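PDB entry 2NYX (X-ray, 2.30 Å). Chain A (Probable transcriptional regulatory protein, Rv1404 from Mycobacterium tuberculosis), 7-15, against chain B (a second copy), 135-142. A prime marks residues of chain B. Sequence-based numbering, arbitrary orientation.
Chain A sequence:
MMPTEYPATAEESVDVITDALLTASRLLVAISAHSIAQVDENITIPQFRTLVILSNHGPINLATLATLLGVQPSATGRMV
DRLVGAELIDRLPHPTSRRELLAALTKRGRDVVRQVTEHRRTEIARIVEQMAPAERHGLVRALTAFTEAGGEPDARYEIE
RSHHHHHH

Chain A (7-15) PATAEESVD
Chain B, residues 135-142: ERHGLVRA

Chain A runs as an irregular extended segment until Val14 and Asp15 open a helix. The peptide bonds preceding Ala8, Thr9, Ala10 and Glu11 are all modelled cis, and phi/psi swing from -133/-40° at Ala8 through -90/-75° at Thr9 to 168/-166° at Ala10. Glu11, Glu12 and Ser13 then settle into extended values of -71/162°, -102/129° and -72/151°. In chain B, Arg136′ (-86/62°) and His137′ (-139/141°) lead into Gly138′ at 72/12°, a positive phi that by itself favours glycine, and Val140′ to Ala142′ are helical. The register is set by two CA-CA pairs, Thr9 with His137′ at 5.2 Å and Glu12 with Arg136′ at 5.3 Å, so chain A advances three residues while chain B steps back one. One backbone hydrogen bond joins the stretches, from Glu12 N to Arg136′ O at 3.0 Å.

The central rule is a carboxylate reading the start of a helix. Glu12, buried and pointing toward chain B with chi1 m, chi2 t and chi3 -25°, offers OE1 to Leu139′ N at 3.1 Å and OE2 to Val140′ N at 3.3 Å, both hydrogen bonds. Amides in a helix's first turn lack partners within the helix, and here an acidic side chain from the other copy supplies acceptors. Thr9, chi1 m, adds a neighbouring acceptor: Gly138′ N donates to Thr9 OG1 at 2.7 Å. Three successive amides are thus engaged by two side chains three residues apart.

Arg136′ extends along chain A with chi1 m and chi2 to chi4 near 180°. Val14, chi1 t, lies over one face of its guanidinium, with Val14 CG2 3.8 Å from Arg136′ NH1. Water 1 accepts from Arg136′ NH1 (3.2 Å) and donates to Glu11 OE1 (2.9 Å) and Glu12 O (2.8 Å), linking the arginine to both residues.

His137′ points sideways, chi1 m and chi2 -97°, and Glu11 CG lies 3.7 Å from His137′ CE1. Glu11 has an off-rotamer chi1 of -109° with chi2 t and chi3 41°; its OE2 accepts from water 2 at 2.8 Å, and that water sits 2.7 Å from His137′ NE2. The 2.7 Å between Ala10 CB and His137′ ND1 is a modelling clash, not a packing rule.

Arg141′ (chi1 t, chi2 t, chi3 p, chi4 -99°) has Pro7 O over one guanidinium face, 4.2 Å from Arg141′ NH1, and Thr9 OG1 at the edge, 3.7 Å from the same Arg141′ NH1.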

# COMPACT_ATOMS: atom_id res chain seq x y z
N PRO A 7 -24.77 -18.92 -1.91
CA PRO A 7 -25.11 -19.26 -3.30
C PRO A 7 -24.89 -18.08 -4.26
O PRO A 7 -25.24 -16.94 -3.93
CB PRO A 7 -26.59 -19.61 -3.21
CG PRO A 7 -27.12 -18.80 -2.05
CD PRO A 7 -25.95 -18.51 -1.13
N ALA A 8 -24.31 -18.34 -5.44
CA ALA A 8 -23.87 -19.67 -5.86
C ALA A 8 -22.45 -19.74 -6.48
O ALA A 8 -21.72 -20.66 -6.15
CB ALA A 8 -24.90 -20.33 -6.79
N THR A 9 -22.02 -18.78 -7.32
CA THR A 9 -22.70 -17.53 -7.65
C THR A 9 -23.65 -17.66 -8.87
O THR A 9 -24.87 -17.70 -8.65
CB THR A 9 -21.70 -16.33 -7.77
OG1 THR A 9 -20.84 -16.32 -6.63
CG2 THR A 9 -22.45 -15.00 -7.87
N ALA A 10 -23.20 -17.73 -10.14
CA ALA A 10 -21.84 -17.62 -10.71
C ALA A 10 -22.03 -18.08 -12.16
O ALA A 10 -23.18 -18.16 -12.62
CB ALA A 10 -20.87 -18.50 -10.00
N GLU A 11 -20.98 -18.39 -12.93
CA GLU A 11 -19.57 -18.15 -12.66
C GLU A 11 -19.25 -16.67 -12.75
O GLU A 11 -20.00 -15.91 -13.37
CB GLU A 11 -18.74 -18.83 -13.73
CG GLU A 11 -17.97 -20.03 -13.30
CD GLU A 11 -17.01 -20.48 -14.37
OE1 GLU A 11 -16.37 -19.61 -15.00
OE2 GLU A 11 -16.89 -21.71 -14.59
N GLU A 12 -18.12 -16.28 -12.18
CA GLU A 12 -17.67 -14.90 -12.25
C GLU A 12 -16.58 -14.77 -13.30
O GLU A 12 -15.61 -15.52 -13.29
CB GLU A 12 -17.19 -14.41 -10.88
CG GLU A 12 -18.31 -14.32 -9.84
CD GLU A 12 -17.79 -14.22 -8.41
OE1 GLU A 12 -16.66 -14.68 -8.14
OE2 GLU A 12 -18.54 -13.69 -7.55
N SER A 13 -16.76 -13.81 -14.20
CA SER A 13 -15.79 -13.52 -15.25
C SER A 13 -14.56 -12.85 -14.68
O SER A 13 -14.63 -12.14 -13.66
CB SER A 13 -16.41 -12.61 -16.30
OG SER A 13 -16.62 -11.31 -15.79
N VAL A 14 -13.44 -13.07 -15.34
CA VAL A 14 -12.17 -12.43 -15.01
C VAL A 14 -12.37 -10.94 -14.74
O VAL A 14 -11.92 -10.43 -13.72
CB VAL A 14 -11.16 -12.61 -16.16
CG1 VAL A 14 -9.82 -11.94 -15.82
CG2 VAL A 14 -10.98 -14.09 -16.47
N ASP A 15 -13.07 -10.27 -15.64
CA ASP A 15 -13.25 -8.83 -15.60
C ASP A 15 -13.85 -8.31 -14.30
O ASP A 15 -13.28 -7.41 -13.68
CB ASP A 15 -14.05 -8.34 -16.81
CG ASP A 15 -13.16 -7.90 -17.96
OD1 ASP A 15 -11.91 -7.86 -17.79
OD2 ASP A 15 -13.71 -7.59 -19.04
N GLU B 135 -13.32 -22.37 -9.45
CA GLU B 135 -13.25 -21.65 -8.18
C GLU B 135 -13.65 -20.18 -8.27
O GLU B 135 -13.53 -19.44 -7.29
CB GLU B 135 -11.86 -21.82 -7.54
CG GLU B 135 -10.73 -21.05 -8.20
CD GLU B 135 -9.37 -21.34 -7.55
OE1 GLU B 135 -8.68 -20.37 -7.14
OE2 GLU B 135 -9.00 -22.54 -7.44
N ARG B 136 -14.14 -19.76 -9.43
CA ARG B 136 -14.57 -18.38 -9.64
C ARG B 136 -16.02 -18.18 -9.20
O ARG B 136 -16.89 -17.87 -10.01
CB ARG B 136 -14.37 -17.97 -11.11
CG ARG B 136 -12.93 -18.09 -11.57
CD ARG B 136 -12.79 -17.82 -13.03
NE ARG B 136 -11.41 -17.96 -13.48
CZ ARG B 136 -11.03 -17.88 -14.75
NH1 ARG B 136 -11.93 -17.66 -15.70
NH2 ARG B 136 -9.75 -18.02 -15.08
N HIS B 137 -16.26 -18.38 -7.91
CA HIS B 137 -17.57 -18.21 -7.30
C HIS B 137 -17.40 -17.53 -5.95
O HIS B 137 -16.46 -17.83 -5.22
CB HIS B 137 -18.27 -19.55 -7.09
CG HIS B 137 -18.28 -20.44 -8.30
ND1 HIS B 137 -19.36 -20.52 -9.15
CD2 HIS B 137 -17.37 -21.32 -8.76
CE1 HIS B 137 -19.10 -21.40 -10.11
NE2 HIS B 137 -17.90 -21.90 -9.89
N GLY B 138 -18.31 -16.62 -5.62
CA GLY B 138 -18.34 -15.97 -4.32
C GLY B 138 -17.23 -14.97 -4.04
O GLY B 138 -17.06 -14.54 -2.90
N LEU B 139 -16.48 -14.59 -5.07
CA LEU B 139 -15.35 -13.67 -4.90
C LEU B 139 -15.77 -12.21 -4.83
O LEU B 139 -15.38 -11.49 -3.90
CB LEU B 139 -14.28 -13.88 -5.98
CG LEU B 139 -13.55 -15.24 -6.04
CD1 LEU B 139 -12.69 -15.35 -7.28
CD2 LEU B 139 -12.73 -15.50 -4.78
N VAL B 140 -16.58 -11.77 -5.80
CA VAL B 140 -16.99 -10.36 -5.88
C VAL B 140 -17.75 -9.93 -4.63
O VAL B 140 -17.40 -8.93 -4.02
CB VAL B 140 -17.80 -10.04 -7.16
CG1 VAL B 140 -18.38 -8.63 -7.09
CG2 VAL B 140 -16.93 -10.18 -8.39
N ARG B 141 -18.76 -10.70 -4.25
CA ARG B 141 -19.54 -10.43 -3.04
C ARG B 141 -18.65 -10.04 -1.85
O ARG B 141 -18.83 -8.98 -1.25
CB ARG B 141 -20.40 -11.65 -2.71
CG ARG B 141 -21.44 -11.44 -1.61
CD ARG B 141 -22.55 -12.49 -1.68
NE ARG B 141 -22.10 -13.83 -1.26
CZ ARG B 141 -21.75 -14.82 -2.08
NH1 ARG B 141 -21.77 -14.66 -3.40
NH2 ARG B 141 -21.37 -15.99 -1.58
N ALA B 142 -17.67 -10.89 -1.53
CA ALA B 142 -16.76 -10.67 -0.40
C ALA B 142 -15.86 -9.43 -0.55
O ALA B 142 -15.69 -8.66 0.39
CB ALA B 142 -15.92 -11.93 -0.16
O HOH W 1 -15.07 -17.10 -15.48
O HOH W 2 -17.16 -23.12 -12.21